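Local coordinates for protein probable starch synthase 4, chloroplastic/amyloplastic (Arabidopsis thaliana, PDB 6GNE) that is probably a starch synthase, a glycosyltransferase of the GT-B clan, and binds adenosine-5'-diphosphate and glycan in its ligand pockets, at residues K289-Q299 against L379-D388; R309-V319 against G338-P348. All coordinates share one frame; numbering follows the deposited sequence.

Both interactions are buried in the same lobe of a GT-B protein, their centres about 13 Å apart, and together they illustrate how one layer of helices is fitted to a parallel sheet. Interaction 2 is a run of backbone bonds between neighbouring strands of that sheet, while interaction 1 lies in the helix layer and relies on side chains: two lysines at a helix end and a leucine knob. They touch through K293 with R309 and through R297 with Q340. Each also reaches ADP, interaction 1 at the ribose through Y384, interaction 2 at the base and at the terminal phosphate through R317.

Interaction 1 (K289-Q299 against L379-D388); sequences KEENKHALRKQ and LSHTIYAASD. With ADP (adenosine-5'-diphosphate), chain F.
K289 NZ is gripped at the C-terminal end of helix 377-386, donating to A385 O at 2.7 Å and to S387 O at 2.8 Å, with Y409 O as a third acceptor. It lies above the carbonyl plane of A385 but much nearer that of S387, and a single kink at the end of an otherwise extended chain (chi4 55°) turns it inward. A positive charge here probably suits the helix end. This helix pair belongs to the Rossmann-like lobe of a GT-B fold; the axes approach to 8.2 Å, crossing at -125°. One turn on, K293 NZ forms a salt bridge with D388 OD2 at 2.6 Å, on the syn lone pair, and a water joins the same amine to OD1. R309 O also accepts from this lysine, and L311 N donates to OD2. A turn further, L296 is a knob in a hole made by L379, T382, I383 and A386: CD2 meets A386 CB at 3.6 Å, whereas CD1 faces L379 CD2 and T382 OG1. That hydroxyl is tied to L379 O. O2' of ADP lies in plane at the edge of the Y384 ring, 2.7 Å from OH in a hydrogen bond either could donate.

Interaction 2 (R309-V319 against G338-P348); sequences RPLVGCITRLV and GGQFVLLGSSP. With ADP (adenosine-5'-diphosphate), chain F; AC1 (4,6-dideoxy-4-{[(1S,4R,5S,6S)-4,5,6-trihydroxy-3-(hydroxymethyl)cyclohex-2-en-1-yl]amino}-alpha-D-glucopyranose), chain C.
The parallel beta-alpha-beta unit of strand 311-317, helix 324-336 and strand 340-346 brings the two strands side by side in the six-stranded sheet of this GT-B lobe. Backbone bonds pass to and fro in register: Q340 N to P310 O, V312 N to Q340 O, V342 N to V312 O, C314 N to V342 O, L344 N to C314 O and T316 N to L344 O. The ladder then parts, T316 O and S346 N standing 3.8 Å apart. A water bridges them and also accepts from N6 of ADP, before L318 N to S346 O resumes the pairing.

On the face carrying V312, C314, F341 and L343, helices 324-336 and 350-362 pack. With CG1 anti to the backbone nitrogen (chi1 178°), V312 brings that methyl to F341 CE2 at 3.5 Å, and V312 O lies over one face of the ring, toward its rim. Further along, C314 SG touches L343 CD1 at 3.6 Å. The other face, which helix 377-386 covers, has L311 CD1 against V342 CG2 at 3.7 Å. Near the C-terminal ends of the strands it becomes part of the nucleotide pocket, where I315 CG2 approaches adenine C4 and L344 CG lies by N1.

At one end, R309 CD rests on Q340 CG while its NE pairs with E306; the amide oxygen of Q340 is taken by R297. Toward the other end, S347 OG donates to L318 O at 2.7 Å. A bend in the R317 chain (chi3 -44°) turns its guanidinium so that the beta phosphorus lies in plane at the edge, with AC1 C6 over one face. Two nearly straight bonds fix its rotation: NE to ADP O2B at 2.7 Å and NH2 to ADP O3B at 2.8 Å.

Interaction 1 (K289-Q299 against L379-D388)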
# COMPACT_ATOMS: atom_id res chain seq x y z
N LYS A 289 -8.29 -22.64 -11.43
CA LYS A 289 -7.02 -21.96 -11.71
C LYS A 289 -6.55 -22.25 -13.14
O LYS A 289 -6.33 -21.31 -13.88
CB LYS A 289 -5.91 -22.32 -10.71
CG LYS A 289 -4.73 -21.37 -10.76
CD LYS A 289 -3.71 -21.71 -9.72
CE LYS A 289 -2.45 -20.86 -9.85
NZ LYS A 289 -2.66 -19.38 -9.86
N GLU A 290 -6.43 -23.53 -13.53
CA GLU A 290 -6.18 -23.86 -14.94
C GLU A 290 -7.18 -23.20 -15.90
O GLU A 290 -6.77 -22.73 -16.97
CB GLU A 290 -6.13 -25.38 -15.19
CG GLU A 290 -5.90 -25.81 -16.66
CD GLU A 290 -4.71 -25.11 -17.41
OE1 GLU A 290 -3.64 -24.87 -16.78
OE2 GLU A 290 -4.83 -24.79 -18.63
N GLU A 291 -8.46 -23.14 -15.54
CA GLU A 291 -9.47 -22.47 -16.37
C GLU A 291 -9.16 -20.97 -16.56
O GLU A 291 -9.35 -20.45 -17.65
CB GLU A 291 -10.92 -22.68 -15.85
CG GLU A 291 -11.63 -23.92 -16.42
CD GLU A 291 -12.78 -24.51 -15.55
OE1 GLU A 291 -13.47 -23.76 -14.80
OE2 GLU A 291 -13.01 -25.75 -15.66
N ASN A 292 -8.68 -20.29 -15.51
CA ASN A 292 -8.29 -18.87 -15.61
C ASN A 292 -7.01 -18.68 -16.44
O ASN A 292 -6.88 -17.73 -17.22
CB ASN A 292 -8.12 -18.22 -14.22
CG ASN A 292 -9.45 -17.88 -13.56
OD1 ASN A 292 -10.24 -17.07 -14.07
ND2 ASN A 292 -9.71 -18.51 -12.41
N LYS A 293 -6.07 -19.60 -16.28
CA LYS A 293 -4.90 -19.63 -17.12
C LYS A 293 -5.29 -19.70 -18.59
O LYS A 293 -4.80 -18.92 -19.41
CB LYS A 293 -3.97 -20.77 -16.71
CG LYS A 293 -2.65 -20.74 -17.45
CD LYS A 293 -1.67 -21.71 -16.85
CE LYS A 293 -0.41 -21.78 -17.70
NZ LYS A 293 0.63 -22.64 -17.09
N HIS A 294 -6.21 -20.60 -18.92
CA HIS A 294 -6.67 -20.72 -20.30
C HIS A 294 -7.43 -19.45 -20.77
O HIS A 294 -7.18 -18.94 -21.86
CB HIS A 294 -7.52 -21.98 -20.45
CG HIS A 294 -7.99 -22.24 -21.85
ND1 HIS A 294 -9.19 -21.76 -22.33
CD2 HIS A 294 -7.42 -22.94 -22.87
CE1 HIS A 294 -9.35 -22.18 -23.58
NE2 HIS A 294 -8.29 -22.89 -23.93
N ALA A 295 -8.32 -18.93 -19.94
CA ALA A 295 -9.11 -17.76 -20.29
C ALA A 295 -8.21 -16.54 -20.59
O ALA A 295 -8.42 -15.85 -21.59
CB ALA A 295 -10.11 -17.43 -19.18
N LEU A 296 -7.19 -16.32 -19.74
CA LEU A 296 -6.29 -15.18 -19.91
C LEU A 296 -5.44 -15.30 -21.17
O LEU A 296 -5.29 -14.32 -21.90
CB LEU A 296 -5.37 -15.02 -18.72
CG LEU A 296 -4.50 -13.78 -18.77
CD1 LEU A 296 -5.29 -12.49 -18.64
CD2 LEU A 296 -3.46 -13.87 -17.66
N ARG A 297 -4.91 -16.49 -21.43
CA ARG A 297 -4.23 -16.76 -22.70
C ARG A 297 -5.09 -16.41 -23.92
O ARG A 297 -4.63 -15.70 -24.83
CB ARG A 297 -3.79 -18.23 -22.78
CG ARG A 297 -2.60 -18.56 -21.89
CD ARG A 297 -2.38 -20.04 -21.87
NE ARG A 297 -1.02 -20.39 -21.48
CZ ARG A 297 -0.54 -21.64 -21.34
NH1 ARG A 297 -1.30 -22.72 -21.53
NH2 ARG A 297 0.72 -21.81 -20.97
N LYS A 298 -6.33 -16.88 -23.89
CA LYS A 298 -7.31 -16.66 -24.95
C LYS A 298 -7.64 -15.16 -25.08
O LYS A 298 -7.68 -14.63 -26.18
CB LYS A 298 -8.55 -17.53 -24.67
CG LYS A 298 -9.71 -17.43 -25.63
CD LYS A 298 -10.44 -18.77 -25.74
CE LYS A 298 -9.76 -19.73 -26.74
NZ LYS A 298 -10.62 -20.88 -27.19
N GLN A 299 -7.84 -14.47 -23.96
CA GLN A 299 -8.13 -13.04 -24.04
C GLN A 299 -6.95 -12.26 -24.64
O GLN A 299 -7.16 -11.36 -25.43
CB GLN A 299 -8.52 -12.47 -22.68
CG GLN A 299 -8.83 -10.97 -22.70
CD GLN A 299 -9.18 -10.45 -21.31
OE1 GLN A 299 -10.27 -10.71 -20.84
NE2 GLN A 299 -8.26 -9.73 -20.66
N LEU A 379 -8.26 -6.69 -14.56
CA LEU A 379 -7.20 -7.52 -15.13
C LEU A 379 -6.22 -8.10 -14.11
O LEU A 379 -5.82 -9.28 -14.25
CB LEU A 379 -6.39 -6.75 -16.20
CG LEU A 379 -6.63 -7.27 -17.61
CD1 LEU A 379 -5.89 -6.36 -18.59
CD2 LEU A 379 -6.15 -8.73 -17.76
N SER A 380 -5.85 -7.31 -13.11
CA SER A 380 -5.00 -7.81 -12.03
C SER A 380 -5.56 -9.05 -11.37
O SER A 380 -4.84 -10.03 -11.18
CB SER A 380 -4.67 -6.73 -10.99
OG SER A 380 -5.76 -6.42 -10.18
N HIS A 381 -6.85 -9.04 -11.06
CA HIS A 381 -7.49 -10.26 -10.54
C HIS A 381 -7.21 -11.48 -11.41
O HIS A 381 -6.73 -12.47 -10.90
CB HIS A 381 -8.98 -10.06 -10.32
CG HIS A 381 -9.32 -9.23 -9.12
ND1 HIS A 381 -9.65 -9.79 -7.91
CD2 HIS A 381 -9.36 -7.89 -8.93
CE1 HIS A 381 -9.89 -8.83 -7.03
NE2 HIS A 381 -9.71 -7.67 -7.63
N THR A 382 -7.49 -11.40 -12.71
CA THR A 382 -7.33 -12.56 -13.61
C THR A 382 -5.85 -12.94 -13.76
O THR A 382 -5.54 -14.12 -13.96
CB THR A 382 -7.98 -12.35 -15.00
OG1 THR A 382 -7.52 -11.13 -15.59
CG2 THR A 382 -9.51 -12.25 -14.90
N ILE A 383 -4.93 -11.98 -13.64
CA ILE A 383 -3.49 -12.27 -13.73
C ILE A 383 -2.99 -13.02 -12.52
O ILE A 383 -2.23 -13.99 -12.69
CB ILE A 383 -2.63 -11.02 -14.03
CG1 ILE A 383 -2.84 -10.60 -15.48
CG2 ILE A 383 -1.16 -11.30 -13.79
CD1 ILE A 383 -2.30 -9.22 -15.80
N TYR A 384 -3.38 -12.60 -11.33
CA TYR A 384 -3.04 -13.36 -10.11
C TYR A 384 -3.59 -14.80 -10.25
O TYR A 384 -2.87 -15.77 -10.02
CB TYR A 384 -3.62 -12.72 -8.84
CG TYR A 384 -2.98 -11.42 -8.38
CD1 TYR A 384 -1.63 -11.36 -8.00
CD2 TYR A 384 -3.74 -10.24 -8.28
CE1 TYR A 384 -1.05 -10.18 -7.55
CE2 TYR A 384 -3.16 -9.04 -7.84
CZ TYR A 384 -1.81 -9.00 -7.47
OH TYR A 384 -1.27 -7.82 -7.02
N ALA A 385 -4.85 -14.93 -10.64
CA ALA A 385 -5.47 -16.23 -10.79
C ALA A 385 -4.78 -17.12 -11.81
O ALA A 385 -4.49 -18.29 -11.52
CB ALA A 385 -6.93 -16.07 -11.19
N ALA A 386 -4.51 -16.57 -13.00
CA ALA A 386 -3.94 -17.35 -14.10
C ALA A 386 -2.47 -17.77 -13.91
O ALA A 386 -2.07 -18.81 -14.38
CB ALA A 386 -4.08 -16.59 -15.41
N SER A 387 -1.70 -16.95 -13.22
CA SER A 387 -0.25 -17.11 -13.22
C SER A 387 0.19 -18.28 -12.33
O SER A 387 -0.44 -18.56 -11.32
CB SER A 387 0.44 -15.80 -12.81
OG SER A 387 0.13 -15.46 -11.48
N ASP A 388 1.26 -18.96 -12.74
CA ASP A 388 1.91 -19.99 -11.95
C ASP A 388 2.99 -19.42 -11.05
O ASP A 388 3.27 -19.96 -9.96
CB ASP A 388 2.55 -21.00 -12.86
CG ASP A 388 1.56 -21.61 -13.78
OD1 ASP A 388 0.60 -22.23 -13.27
OD2 ASP A 388 1.72 -21.42 -15.01
PB ADP F . 3.00 -0.30 -3.73
O1B ADP F . 2.26 0.21 -2.53
O2B ADP F . 2.37 -0.05 -5.07
O3B ADP F . 4.44 0.16 -3.71
PA ADP F . 2.03 -2.84 -2.77
O1A ADP F . 2.41 -4.25 -3.11
O2A ADP F . 2.04 -2.51 -1.29
O3A ADP F . 3.04 -1.90 -3.61
O5' ADP F . 0.57 -2.47 -3.32
C5' ADP F . 0.23 -2.59 -4.70
C4' ADP F . -1.28 -2.71 -4.97
O4' ADP F . -1.62 -2.04 -6.20
C3' ADP F . -1.74 -4.14 -5.19
O3' ADP F . -3.11 -4.23 -4.85
C2' ADP F . -1.60 -4.33 -6.68
O2' ADP F . -2.44 -5.35 -7.19
C1' ADP F . -2.04 -2.98 -7.18
N9 ADP F . -1.44 -2.60 -8.48
C8 ADP F . -0.20 -2.14 -8.69
N7 ADP F . -0.03 -1.84 -10.00
C5 ADP F . -1.17 -2.11 -10.64
C6 ADP F . -1.67 -2.04 -12.05
N6 ADP F . -0.86 -1.61 -13.05
N1 ADP F . -2.96 -2.43 -12.28
C2 ADP F . -3.75 -2.89 -11.27
N3 ADP F . -3.34 -2.98 -9.99
C4 ADP F . -2.09 -2.62 -9.63
O HOH W 1 0.06 -24.30 -14.83

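Interaction 2 (R309-V319 against G338-P348)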
# COMPACT_ATOMS: atom_id res chain seq x y z
N ARG A 309 3.59 -25.10 -19.72
CA ARG A 309 4.41 -23.93 -19.92
C ARG A 309 4.04 -22.97 -18.78
O ARG A 309 2.89 -22.56 -18.68
CB ARG A 309 4.14 -23.34 -21.30
CG ARG A 309 5.17 -22.35 -21.73
CD ARG A 309 4.98 -21.82 -23.14
NE ARG A 309 5.97 -22.34 -24.08
CZ ARG A 309 7.11 -21.74 -24.48
NH1 ARG A 309 7.87 -22.37 -25.37
NH2 ARG A 309 7.50 -20.53 -24.06
N PRO A 310 5.00 -22.65 -17.89
CA PRO A 310 4.67 -21.78 -16.76
C PRO A 310 4.42 -20.32 -17.19
O PRO A 310 5.17 -19.78 -18.00
CB PRO A 310 5.92 -21.89 -15.87
CG PRO A 310 7.01 -22.15 -16.82
CD PRO A 310 6.42 -23.00 -17.90
N LEU A 311 3.35 -19.73 -16.67
CA LEU A 311 3.00 -18.34 -16.90
C LEU A 311 3.53 -17.52 -15.74
O LEU A 311 3.14 -17.73 -14.60
CB LEU A 311 1.48 -18.17 -17.01
CG LEU A 311 0.96 -16.76 -17.23
CD1 LEU A 311 1.35 -16.26 -18.61
CD2 LEU A 311 -0.55 -16.73 -17.09
N VAL A 312 4.44 -16.59 -16.03
CA VAL A 312 5.03 -15.71 -15.02
C VAL A 312 4.28 -14.40 -15.10
O VAL A 312 4.16 -13.81 -16.16
CB VAL A 312 6.53 -15.45 -15.30
CG1 VAL A 312 7.11 -14.48 -14.27
CG2 VAL A 312 7.34 -16.76 -15.32
N GLY A 313 3.73 -13.96 -13.98
CA GLY A 313 3.02 -12.68 -13.92
C GLY A 313 3.79 -11.65 -13.10
O GLY A 313 4.63 -11.99 -12.25
N CYS A 314 3.52 -10.39 -13.40
CA CYS A 314 4.06 -9.26 -12.69
C CYS A 314 3.04 -8.15 -12.77
O CYS A 314 2.66 -7.73 -13.88
CB CYS A 314 5.38 -8.81 -13.32
SG CYS A 314 6.10 -7.37 -12.51
N ILE A 315 2.61 -7.67 -11.60
CA ILE A 315 1.64 -6.56 -11.44
C ILE A 315 2.26 -5.57 -10.49
O ILE A 315 2.47 -5.87 -9.31
CB ILE A 315 0.32 -7.04 -10.83
CG1 ILE A 315 -0.38 -8.00 -11.80
CG2 ILE A 315 -0.57 -5.85 -10.53
CD1 ILE A 315 -1.40 -8.89 -11.14
N THR A 316 2.54 -4.37 -10.98
CA THR A 316 3.34 -3.43 -10.21
C THR A 316 3.30 -2.04 -10.82
O THR A 316 2.96 -1.85 -11.99
CB THR A 316 4.82 -3.90 -10.16
OG1 THR A 316 5.56 -3.10 -9.24
CG2 THR A 316 5.47 -3.83 -11.53
N ARG A 317 3.65 -1.05 -10.00
CA ARG A 317 4.00 0.25 -10.51
C ARG A 317 5.44 0.10 -10.97
O ARG A 317 6.21 -0.58 -10.33
CB ARG A 317 3.86 1.34 -9.42
CG ARG A 317 2.41 1.53 -8.94
CD ARG A 317 2.23 2.39 -7.68
NE ARG A 317 3.21 2.04 -6.63
CZ ARG A 317 4.35 2.69 -6.38
NH1 ARG A 317 4.66 3.76 -7.10
NH2 ARG A 317 5.17 2.29 -5.39
N LEU A 318 5.78 0.73 -12.08
CA LEU A 318 7.09 0.63 -12.66
C LEU A 318 7.92 1.85 -12.26
O LEU A 318 8.01 2.84 -12.97
CB LEU A 318 6.96 0.52 -14.17
CG LEU A 318 6.28 -0.75 -14.71
CD1 LEU A 318 5.94 -0.53 -16.17
CD2 LEU A 318 7.16 -1.97 -14.57
N VAL A 319 8.54 1.73 -11.09
CA VAL A 319 9.40 2.76 -10.49
C VAL A 319 10.66 2.08 -9.96
O VAL A 319 10.63 0.90 -9.67
CB VAL A 319 8.65 3.54 -9.36
CG1 VAL A 319 7.40 4.22 -9.92
CG2 VAL A 319 8.23 2.62 -8.19
N GLY A 338 11.62 -20.97 -21.70
CA GLY A 338 10.46 -21.66 -22.24
C GLY A 338 9.16 -21.40 -21.50
O GLY A 338 8.28 -22.26 -21.51
N GLY A 339 9.04 -20.25 -20.83
CA GLY A 339 7.81 -19.84 -20.17
C GLY A 339 7.17 -18.69 -20.91
O GLY A 339 7.70 -18.23 -21.92
N GLN A 340 6.02 -18.26 -20.42
CA GLN A 340 5.31 -17.07 -20.89
C GLN A 340 5.31 -16.01 -19.80
O GLN A 340 5.51 -16.31 -18.63
CB GLN A 340 3.87 -17.43 -21.24
CG GLN A 340 3.74 -18.57 -22.27
CD GLN A 340 2.30 -18.96 -22.55
OE1 GLN A 340 1.51 -19.13 -21.64
NE2 GLN A 340 1.97 -19.12 -23.83
N PHE A 341 5.10 -14.76 -20.19
CA PHE A 341 5.18 -13.62 -19.29
C PHE A 341 4.07 -12.58 -19.58
O PHE A 341 3.92 -12.12 -20.72
CB PHE A 341 6.55 -12.96 -19.45
CG PHE A 341 6.93 -12.08 -18.30
CD1 PHE A 341 6.40 -10.82 -18.15
CD2 PHE A 341 7.81 -12.54 -17.35
CE1 PHE A 341 6.73 -10.02 -17.08
CE2 PHE A 341 8.15 -11.75 -16.26
CZ PHE A 341 7.61 -10.50 -16.11
N VAL A 342 3.35 -12.19 -18.54
CA VAL A 342 2.34 -11.15 -18.59
C VAL A 342 2.68 -10.06 -17.60
O VAL A 342 2.73 -10.32 -16.41
CB VAL A 342 0.94 -11.69 -18.24
CG1 VAL A 342 -0.08 -10.58 -18.27
CG2 VAL A 342 0.51 -12.69 -19.30
N LEU A 343 2.90 -8.84 -18.09
CA LEU A 343 3.17 -7.69 -17.25
C LEU A 343 1.95 -6.79 -17.27
O LEU A 343 1.42 -6.45 -18.34
CB LEU A 343 4.39 -6.90 -17.73
CG LEU A 343 4.73 -5.59 -17.02
CD1 LEU A 343 5.04 -5.83 -15.54
CD2 LEU A 343 5.93 -4.94 -17.64
N LEU A 344 1.52 -6.39 -16.08
CA LEU A 344 0.56 -5.32 -15.92
C LEU A 344 1.19 -4.26 -15.04
O LEU A 344 1.43 -4.49 -13.88
CB LEU A 344 -0.72 -5.86 -15.28
CG LEU A 344 -1.81 -4.86 -14.97
CD1 LEU A 344 -2.21 -4.15 -16.24
CD2 LEU A 344 -2.99 -5.63 -14.37
N GLY A 345 1.50 -3.11 -15.62
CA GLY A 345 2.10 -2.04 -14.83
C GLY A 345 2.20 -0.76 -15.61
O GLY A 345 2.27 -0.80 -16.84
N SER A 346 2.20 0.37 -14.92
CA SER A 346 2.62 1.61 -15.57
C SER A 346 3.50 2.45 -14.68
O SER A 346 3.55 2.24 -13.49
CB SER A 346 1.44 2.41 -16.15
OG SER A 346 0.59 2.79 -15.13
N SER A 347 4.20 3.38 -15.31
CA SER A 347 5.21 4.19 -14.68
C SER A 347 4.79 5.63 -14.75
O SER A 347 4.42 6.09 -15.81
CB SER A 347 6.53 4.08 -15.45
OG SER A 347 7.56 4.77 -14.77
N PRO A 348 4.94 6.36 -13.63
CA PRO A 348 4.86 7.82 -13.72
C PRO A 348 6.11 8.47 -14.33
O PRO A 348 6.10 9.69 -14.52
CB PRO A 348 4.74 8.24 -12.25
CG PRO A 348 5.53 7.21 -11.50
CD PRO A 348 5.38 5.92 -12.29
PB ADP F . 3.00 -0.30 -3.73
O1B ADP F . 2.26 0.21 -2.53
O2B ADP F . 2.37 -0.05 -5.07
O3B ADP F . 4.44 0.16 -3.71
PA ADP F . 2.03 -2.84 -2.77
O1A ADP F . 2.41 -4.25 -3.11
O2A ADP F . 2.04 -2.51 -1.29
O3A ADP F . 3.04 -1.90 -3.61
O5' ADP F . 0.57 -2.47 -3.32
C5' ADP F . 0.23 -2.59 -4.70
C4' ADP F . -1.28 -2.71 -4.97
O4' ADP F . -1.62 -2.04 -6.20
C3' ADP F . -1.74 -4.14 -5.19
O3' ADP F . -3.11 -4.23 -4.85
C2' ADP F . -1.60 -4.33 -6.68
O2' ADP F . -2.44 -5.35 -7.19
C1' ADP F . -2.04 -2.98 -7.18
N9 ADP F . -1.44 -2.60 -8.48
C8 ADP F . -0.20 -2.14 -8.69
N7 ADP F . -0.03 -1.84 -10.00
C5 ADP F . -1.17 -2.11 -10.64
C6 ADP F . -1.67 -2.04 -12.05
N6 ADP F . -0.86 -1.61 -13.05
N1 ADP F . -2.96 -2.43 -12.28
C2 ADP F . -3.75 -2.89 -11.27
N3 ADP F . -3.34 -2.98 -9.99
C4 ADP F . -2.09 -2.62 -9.63
C1 AC1 C . 2.21 6.48 -1.93
O2 AC1 C . 3.02 7.17 0.25
C2 AC1 C . 2.52 6.05 -0.49
C4A AC1 C . 3.70 -1.04 1.13
C3 AC1 C . 3.47 4.84 -0.46
O3 AC1 C . 3.65 4.48 0.91
C4 AC1 C . 2.90 3.70 -1.30
N4A AC1 C . 3.69 2.46 -1.28
C5 AC1 C . 2.72 4.26 -2.71
O5 AC1 C . 1.79 5.34 -2.68
C6 AC1 C . 2.14 3.25 -3.69
C1B AC1 C . 3.96 1.66 -0.07
C2B AC1 C . 5.06 0.58 -0.25
O2B AC1 C . 5.79 0.71 -1.49
C3B AC1 C . 4.57 -0.85 -0.10
O3B AC1 C . 5.73 -1.65 0.13
O4 AC1 C . 3.21 -2.38 1.15
C5B AC1 C . 2.58 -0.04 1.17
C7B AC1 C . 2.69 1.15 0.58
C6B AC1 C . 1.33 -0.35 1.96
O6B AC1 C . 1.63 -0.51 3.35
O HOH W 2 0.93 0.31 -12.02